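Local coordinates for putative uncharacterized protein (Trypanosoma brucei brucei, PDB 5KO4), which is of unknown function but contains a bromodomain, a four-helix module that in other proteins reads acetylated lysines, and so probably takes part in chromatin recognition, at residues Q10-L15 with L49-L54; G25-D30 with T88-I93; M45-I50 with R70-N75. One frame throughout, in Å; residues are numbered along the deposited sequence.

Contact 1 of 3, residues Q10-L15 with L49-L54; sequences QCRSIL and LIKARL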
# COMPACT_ATOMS: atom_id res chain seq x y z
N GLN A 10 1.03 16.06 -24.97
CA GLN A 10 0.17 16.38 -23.84
C GLN A 10 0.02 15.18 -22.92
O GLN A 10 0.02 15.34 -21.70
CB GLN A 10 -1.19 16.88 -24.31
CG GLN A 10 -1.14 18.28 -24.97
CD GLN A 10 -0.53 18.26 -26.35
OE1 GLN A 10 -0.69 17.31 -27.09
NE2 GLN A 10 0.16 19.32 -26.72
N CYS A 11 -0.08 13.97 -23.47
CA CYS A 11 -0.21 12.80 -22.62
C CYS A 11 1.06 12.61 -21.80
O CYS A 11 0.98 12.32 -20.60
CB CYS A 11 -0.51 11.56 -23.44
SG CYS A 11 -2.14 11.59 -24.24
N ARG A 12 2.23 12.79 -22.41
CA ARG A 12 3.48 12.69 -21.67
C ARG A 12 3.51 13.71 -20.53
O ARG A 12 3.91 13.38 -19.41
CB ARG A 12 4.67 12.93 -22.60
CG ARG A 12 5.99 12.82 -21.87
CD ARG A 12 7.17 13.13 -22.77
NE ARG A 12 7.25 12.20 -23.88
CZ ARG A 12 7.75 10.97 -23.81
NH1 ARG A 12 8.24 10.51 -22.65
NH2 ARG A 12 7.79 10.19 -24.88
N SER A 13 3.13 14.97 -20.80
CA SER A 13 3.19 15.98 -19.75
C SER A 13 2.19 15.68 -18.62
O SER A 13 2.54 15.84 -17.45
CB SER A 13 2.97 17.38 -20.33
OG SER A 13 1.64 17.61 -20.76
N ILE A 14 0.99 15.18 -18.94
CA ILE A 14 0.01 14.85 -17.91
C ILE A 14 0.51 13.69 -17.07
O ILE A 14 0.40 13.73 -15.84
CB ILE A 14 -1.38 14.56 -18.52
CG1 ILE A 14 -1.95 15.84 -19.18
CG2 ILE A 14 -2.33 14.04 -17.44
CD1 ILE A 14 -3.10 15.61 -20.10
N LEU A 15 1.10 12.68 -17.70
CA LEU A 15 1.66 11.58 -16.94
C LEU A 15 2.79 12.07 -16.02
O LEU A 15 2.89 11.61 -14.88
CB LEU A 15 2.17 10.49 -17.89
CG LEU A 15 2.78 9.25 -17.21
CD1 LEU A 15 1.76 8.55 -16.28
CD2 LEU A 15 3.30 8.28 -18.25
N LEU A 49 3.77 1.31 -16.36
CA LEU A 49 3.21 0.59 -17.51
C LEU A 49 2.67 1.59 -18.54
O LEU A 49 2.91 1.45 -19.73
CB LEU A 49 2.12 -0.38 -17.07
CG LEU A 49 1.50 -1.24 -18.18
CD1 LEU A 49 2.57 -1.96 -19.02
CD2 LEU A 49 0.54 -2.25 -17.60
N ILE A 50 1.98 2.64 -18.07
CA ILE A 50 1.48 3.67 -18.97
C ILE A 50 2.66 4.38 -19.66
O ILE A 50 2.58 4.67 -20.85
CB ILE A 50 0.57 4.66 -18.22
CG1 ILE A 50 -0.67 3.90 -17.68
CG2 ILE A 50 0.15 5.83 -19.11
CD1 ILE A 50 -1.59 4.71 -16.82
N LYS A 51 3.74 4.66 -18.92
CA LYS A 51 4.92 5.28 -19.51
C LYS A 51 5.48 4.39 -20.62
O LYS A 51 5.79 4.87 -21.71
CB LYS A 51 5.98 5.52 -18.42
CG LYS A 51 7.28 6.15 -18.92
CD LYS A 51 7.10 7.60 -19.33
CE LYS A 51 8.21 8.08 -20.21
NZ LYS A 51 9.55 7.89 -19.59
N ALA A 52 5.57 3.08 -20.36
CA ALA A 52 6.10 2.14 -21.36
C ALA A 52 5.19 2.10 -22.60
O ALA A 52 5.67 2.02 -23.73
CB ALA A 52 6.22 0.75 -20.75
N ARG A 53 3.87 2.20 -22.40
CA ARG A 53 2.94 2.21 -23.51
C ARG A 53 3.09 3.48 -24.34
O ARG A 53 2.96 3.40 -25.56
CB ARG A 53 1.50 2.06 -22.99
CG ARG A 53 1.30 0.65 -22.48
CD ARG A 53 -0.06 0.39 -21.91
NE ARG A 53 -0.20 -1.05 -21.66
CZ ARG A 53 -1.31 -1.65 -21.25
NH1 ARG A 53 -2.41 -0.94 -21.05
NH2 ARG A 53 -1.34 -2.97 -21.10
N LEU A 54 3.38 4.64 -23.71
CA LEU A 54 3.64 5.86 -24.47
C LEU A 54 4.89 5.68 -25.32
O LEU A 54 4.90 6.00 -26.51
CB LEU A 54 3.82 7.08 -23.56
CG LEU A 54 2.57 7.71 -23.01
CD1 LEU A 54 2.93 8.73 -21.94
CD2 LEU A 54 1.78 8.42 -24.09
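Leu15 meets Ile50 methyl to methyl, CD2 to CG2, at 4.1 Å. The Ile50 branch that does the touching is CG2, which lies anti to the backbone N. The next residue, Lys51, meets the same leucine methyl. There Leu15 CD2 rests against the backbone, 3.6 Å from Lys51 CA, and also touches the start of the lysine side chain. A bend at chi2 (71°) brings Lys51 CD back over the methyl, 4.0 Å from Leu15 CD2. Lys51 is partly exposed. Its CE comes 3.4 Å from Arg12 NH1, obliquely to the guanidinium, with the two like charges close by. Lys51 was modelled in two conformations, so this outer contact is tentative.

Leu54 closes the sequence with both methyls. Its CD1 packs 3.7 Å from Leu15 CD2 and also reaches CA of Arg12. Its CD2 takes the other direction, to Cys11 CB at 3.9 Å. Leu15 CD2 thus touches Ile50, Lys51 and Leu54, and the inner side-chain contacts are between apolar groups.

The two helical segments run antiparallel, at 161° between their directions, with axes 10.9 Å apart at closest approach. They join helix 8-21 to helix 47-55 in the bromodomain four-helix bundle. Helix 62-80 covers the inner side: Phe65 touches Cys11 and Ile50, and Met69 touches Leu15 and Ile50. Helix 85-104 lies against another side of helix 8-21, where Ile14 packs on Leu100.

Contact 2 of 3, residues G25-D30 with T88-I93; sequences GIFARD and TLARRI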
# COMPACT_ATOMS: atom_id res chain seq x y z
N GLY A 25 5.54 7.11 -5.27
CA GLY A 25 5.28 6.09 -6.28
C GLY A 25 4.35 4.98 -5.84
O GLY A 25 4.54 3.82 -6.23
N ILE A 26 3.31 5.33 -5.08
CA ILE A 26 2.32 4.38 -4.55
C ILE A 26 1.64 3.62 -5.70
O ILE A 26 1.37 2.42 -5.58
CB ILE A 26 1.24 5.16 -3.71
CG1 ILE A 26 1.89 5.93 -2.50
CG2 ILE A 26 0.18 4.21 -3.20
CD1 ILE A 26 2.76 5.09 -1.61
N PHE A 27 1.36 4.31 -6.81
CA PHE A 27 0.68 3.70 -7.94
C PHE A 27 1.59 3.57 -9.17
O PHE A 27 1.09 3.37 -10.28
CB PHE A 27 -0.55 4.54 -8.30
CG PHE A 27 -1.46 4.81 -7.13
CD1 PHE A 27 -2.12 3.77 -6.50
CD2 PHE A 27 -1.58 6.08 -6.60
CE1 PHE A 27 -2.93 4.01 -5.40
CE2 PHE A 27 -2.39 6.32 -5.49
CZ PHE A 27 -3.07 5.28 -4.91
N ALA A 28 2.93 3.64 -8.97
CA ALA A 28 3.88 3.65 -10.08
C ALA A 28 4.28 2.29 -10.54
O ALA A 28 4.64 2.16 -11.71
CB ALA A 28 5.12 4.40 -9.67
N ARG A 29 4.32 1.30 -9.64
CA ARG A 29 4.83 -0.02 -9.96
C ARG A 29 3.74 -1.08 -9.88
O ARG A 29 2.63 -0.83 -9.41
CB ARG A 29 5.97 -0.37 -9.00
CG ARG A 29 7.17 0.58 -9.14
CD ARG A 29 8.26 0.30 -8.11
N ASP A 30 4.06 -2.26 -10.38
CA ASP A 30 3.11 -3.35 -10.43
C ASP A 30 2.57 -3.67 -9.03
O ASP A 30 3.35 -4.03 -8.15
CB ASP A 30 3.80 -4.57 -11.03
CG ASP A 30 2.92 -5.77 -11.21
OD1 ASP A 30 1.71 -5.67 -10.92
OD2 ASP A 30 3.45 -6.84 -11.60
N THR A 88 -7.62 8.82 -0.99
CA THR A 88 -7.53 10.30 -0.96
C THR A 88 -6.44 10.77 -1.91
O THR A 88 -6.66 11.74 -2.62
CB THR A 88 -7.30 10.88 0.45
OG1 THR A 88 -6.02 10.48 0.97
CG2 THR A 88 -8.37 10.51 1.42
N LEU A 89 -5.29 10.08 -1.95
CA LEU A 89 -4.21 10.48 -2.87
C LEU A 89 -4.65 10.21 -4.33
O LEU A 89 -4.51 11.08 -5.20
CB LEU A 89 -2.92 9.72 -2.59
CG LEU A 89 -1.79 9.96 -3.61
CD1 LEU A 89 -1.43 11.46 -3.70
CD2 LEU A 89 -0.58 9.10 -3.28
N ALA A 90 -5.22 9.04 -4.60
CA ALA A 90 -5.69 8.74 -5.95
C ALA A 90 -6.73 9.76 -6.41
O ALA A 90 -6.71 10.15 -7.57
CB ALA A 90 -6.27 7.34 -6.02
N ARG A 91 -7.60 10.23 -5.50
CA ARG A 91 -8.62 11.23 -5.87
C ARG A 91 -7.96 12.55 -6.24
O ARG A 91 -8.39 13.18 -7.21
CB ARG A 91 -9.61 11.46 -4.72
CG ARG A 91 -10.66 10.35 -4.58
CD ARG A 91 -11.66 10.35 -5.67
NE ARG A 91 -13.04 10.22 -5.20
CZ ARG A 91 -13.67 9.08 -4.95
NH1 ARG A 91 -13.00 7.93 -4.97
NH2 ARG A 91 -14.94 9.07 -4.61
N ARG A 92 -6.93 12.99 -5.49
CA ARG A 92 -6.26 14.24 -5.85
C ARG A 92 -5.61 14.10 -7.23
O ARG A 92 -5.62 15.05 -8.02
CB ARG A 92 -5.19 14.63 -4.82
CG ARG A 92 -5.70 14.94 -3.43
CD ARG A 92 -6.96 15.80 -3.38
NE ARG A 92 -6.79 17.09 -4.06
CZ ARG A 92 -7.75 18.00 -4.18
NH1 ARG A 92 -8.95 17.79 -3.66
NH2 ARG A 92 -7.51 19.14 -4.83
N ILE A 93 -5.06 12.93 -7.54
CA ILE A 93 -4.46 12.66 -8.83
C ILE A 93 -5.54 12.63 -9.92
O ILE A 93 -5.33 13.19 -10.99
CB ILE A 93 -3.66 11.34 -8.76
CG1 ILE A 93 -2.38 11.56 -7.95
CG2 ILE A 93 -3.34 10.79 -10.17
CD1 ILE A 93 -1.66 10.30 -7.54
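Asp22 OD2 accepts two hydrogen bonds, from the backbone N of Phe27 and from Trp47 NE1. Its partner oxygen OD1 accepts from the N of Ile26. The carboxylate therefore fixes the turn from which Ile26 and Phe27 reach helix 85-104. Gly25 enters that turn with a positive phi of 61°, and its O accepts a bond from Ala28 N at 3.2 Å.

Across the contact, Leu89 CD2 is shared by the two loop side chains. It lies 4.1 Å from Ile26 CG1 and 4.0 Å from Phe27 CE2. The leucine and phenylalanine side chains run alongside each other with opposite headings, and the methyl approaches the ring obliquely. Phe27 has CG anti to its carbonyl carbon (chi1 -52°), and the far rim of its ring reaches the helix. CZ of Phe27 touches Ala90 CB at 4.0 Å, again obliquely.

This loop is the long ZA loop of the bromodomain fold, which joins the first two helices of the bundle. In other bromodomains it forms one wall of the acetyl-lysine pocket. The sequence Gly25-Ile26-Phe27 probably takes the place of the WPF motif known there.

Ile93 comes to the ring at its edge, near the ring plane, with its CD1 4.3 Å from Phe27 CD2. One face of the same ring is covered from within the loop: Ile26 CG2 sits 3.7 Å above the plane, over the centre. Val72 and Cys76 of helix 62-80 also touch Phe27. The outer side meets the second subunit of the assembly, where Ile26 packs on Leu34 and Leu89 on Pro35 of that neighbouring chain.

Contact 3 of 3, residues M45-I50 with R70-N75; sequences MWWDLI and RLVVQN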
# COMPACT_ATOMS: atom_id res chain seq x y z
N MET A 45 -3.10 -1.80 -13.29
CA MET A 45 -2.51 -0.74 -14.09
C MET A 45 -1.68 0.13 -13.18
O MET A 45 -2.01 0.27 -12.00
CB MET A 45 -3.63 0.08 -14.76
CG MET A 45 -3.14 1.07 -15.83
SD MET A 45 -2.09 0.38 -17.12
CE MET A 45 -3.11 -0.99 -17.69
N TRP A 46 -0.59 0.66 -13.69
CA TRP A 46 0.31 1.45 -12.87
C TRP A 46 1.08 2.43 -13.76
O TRP A 46 1.12 2.26 -14.97
CB TRP A 46 1.25 0.53 -12.08
CG TRP A 46 2.06 -0.42 -12.92
CD1 TRP A 46 3.36 -0.26 -13.27
CD2 TRP A 46 1.69 -1.73 -13.36
NE1 TRP A 46 3.81 -1.35 -13.96
CE2 TRP A 46 2.81 -2.29 -14.01
CE3 TRP A 46 0.53 -2.51 -13.25
CZ2 TRP A 46 2.79 -3.55 -14.59
CZ3 TRP A 46 0.51 -3.76 -13.84
CH2 TRP A 46 1.62 -4.25 -14.53
N TRP A 47 1.62 3.53 -13.18
CA TRP A 47 2.20 4.57 -14.01
C TRP A 47 3.33 4.08 -14.91
O TRP A 47 3.41 4.53 -16.05
CB TRP A 47 2.73 5.76 -13.21
CG TRP A 47 1.82 6.29 -12.11
CD1 TRP A 47 2.20 6.60 -10.84
CD2 TRP A 47 0.45 6.69 -12.24
NE1 TRP A 47 1.13 7.12 -10.15
CE2 TRP A 47 0.04 7.18 -10.98
CE3 TRP A 47 -0.47 6.71 -13.30
CZ2 TRP A 47 -1.28 7.57 -10.72
CZ3 TRP A 47 -1.77 7.14 -13.05
CH2 TRP A 47 -2.17 7.51 -11.77
N ASP A 48 4.22 3.23 -14.40
CA ASP A 48 5.36 2.81 -15.23
C ASP A 48 4.89 2.02 -16.46
O ASP A 48 5.55 2.07 -17.50
CB ASP A 48 6.37 1.97 -14.43
CG ASP A 48 7.12 2.75 -13.37
OD1 ASP A 48 7.05 4.00 -13.39
OD2 ASP A 48 7.79 2.10 -12.52
N LEU A 49 3.77 1.31 -16.36
CA LEU A 49 3.21 0.59 -17.51
C LEU A 49 2.67 1.59 -18.54
O LEU A 49 2.91 1.45 -19.73
CB LEU A 49 2.12 -0.38 -17.07
CG LEU A 49 1.50 -1.24 -18.18
CD1 LEU A 49 2.57 -1.96 -19.02
CD2 LEU A 49 0.54 -2.25 -17.60
N ILE A 50 1.98 2.64 -18.07
CA ILE A 50 1.48 3.67 -18.97
C ILE A 50 2.66 4.38 -19.66
O ILE A 50 2.58 4.67 -20.85
CB ILE A 50 0.57 4.66 -18.22
CG1 ILE A 50 -0.67 3.90 -17.68
CG2 ILE A 50 0.15 5.83 -19.11
CD1 ILE A 50 -1.59 4.71 -16.82
N ARG A 70 -7.36 6.57 -15.92
CA ARG A 70 -8.54 6.46 -15.07
C ARG A 70 -8.57 5.10 -14.38
O ARG A 70 -9.04 4.97 -13.25
CB ARG A 70 -9.82 6.67 -15.90
CG ARG A 70 -10.04 8.12 -16.29
CD ARG A 70 -11.20 8.29 -17.23
NE ARG A 70 -11.44 9.71 -17.52
CZ ARG A 70 -12.25 10.16 -18.46
NH1 ARG A 70 -12.93 9.32 -19.24
NH2 ARG A 70 -12.40 11.47 -18.65
N LEU A 71 -8.07 4.07 -15.05
CA LEU A 71 -8.06 2.72 -14.49
C LEU A 71 -7.16 2.62 -13.23
O LEU A 71 -7.50 1.92 -12.27
CB LEU A 71 -7.57 1.76 -15.57
CG LEU A 71 -7.45 0.30 -15.21
CD1 LEU A 71 -8.79 -0.27 -14.72
CD2 LEU A 71 -6.93 -0.47 -16.40
N VAL A 72 -6.04 3.34 -13.21
CA VAL A 72 -5.16 3.29 -12.04
C VAL A 72 -5.92 3.75 -10.81
O VAL A 72 -5.88 3.11 -9.75
CB VAL A 72 -3.90 4.16 -12.24
CG1 VAL A 72 -3.05 4.19 -10.97
CG2 VAL A 72 -3.08 3.68 -13.42
N VAL A 73 -6.61 4.87 -10.94
CA VAL A 73 -7.29 5.44 -9.77
C VAL A 73 -8.56 4.64 -9.43
O VAL A 73 -8.81 4.40 -8.24
CB VAL A 73 -7.56 6.97 -9.90
CG1 VAL A 73 -6.25 7.73 -10.08
CG2 VAL A 73 -8.53 7.30 -11.03
N GLN A 74 -9.32 4.16 -10.43
CA GLN A 74 -10.48 3.35 -10.12
C GLN A 74 -10.07 2.02 -9.46
O GLN A 74 -10.74 1.55 -8.53
CB GLN A 74 -11.33 3.08 -11.35
CG GLN A 74 -12.70 2.45 -11.02
CD GLN A 74 -13.50 3.35 -10.11
OE1 GLN A 74 -13.68 4.55 -10.37
NE2 GLN A 74 -14.02 2.79 -9.00
N ASN A 75 -8.93 1.44 -9.86
CA ASN A 75 -8.45 0.23 -9.19
C ASN A 75 -8.13 0.51 -7.74
O ASN A 75 -8.42 -0.31 -6.87
CB ASN A 75 -7.22 -0.34 -9.89
CG ASN A 75 -7.53 -1.04 -11.18
OD1 ASN A 75 -8.69 -1.37 -11.48
ND2 ASN A 75 -6.49 -1.31 -11.96
O HOH W 1 -3.98 -1.29 -10.57
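Val72 packs over one face of the Trp47 indole, offset toward the rim, and Met45 passes across the same valine at about a right angle. The contact belongs to the core of the bromodomain four-helix bundle, where the start of helix 47-55 packs on helix 62-80.

The two methyls of Val72 have separate tasks. CG1, anti to the backbone N (chi1 175°), makes a CH-pi contact with the six-membered ring of Trp47. It stands 3.8 Å from the ring centroid and 21° off the ring normal. CG2 touches three side chains. It is 3.6 Å from Met45 CG, 3.7 Å from Trp47 CZ3, and also touches Ile50 CD1. Val73 approaches the same indole differently: its CG1 lies at the ring edge, near the plane, 4.4 Å from Trp47 CH2.

With its nitrogen held by Asp22, outside this contact, the indole presents its benzo ring to the valine. Val18 and Met19 of helix 8-21 also pack on it.

Met45 crosses Leu71 at about a right angle too. Its CB touches Leu71 CD2 at 3.7 Å. Bends at chi2 and chi3 turn the end of the methionine away from helix 62-80 in general, yet CE still comes within 4.1 Å of Leu71 CD2.

Trp46 is the N-cap of helix 47-55, and its O accepts from Ile50 N. At the Asn75 end the link is polar. Asn75 ND2 donates to His43 O and to a water. The water oxygen lies 2.9 Å from Asn75 ND2 and from Met45 N and accepts from both.

All three contacts belong to one bromodomain bundle. Contact 3 lies nearest the centre of the fold, about 3 Å from it, about 11 Å from contact 1 and about 8 Å from contact 2, centre to centre. Contacts 1 and 2, about 15 Å apart, do not touch. Contacts 1 and 3 share Leu49 and Ile50 on helix 47-55, which packs on helix 8-21 in contact 1 and on helix 62-80 in contact 3. Contact 2 ties the ZA loop to helix 85-104. That loop joins the bundle core through probable backbone bonds to Trp47 and Asp48 of contact 3. Along the chain contacts 1 and 2 alternate, and both segments of contact 3 fall between those of contact 2.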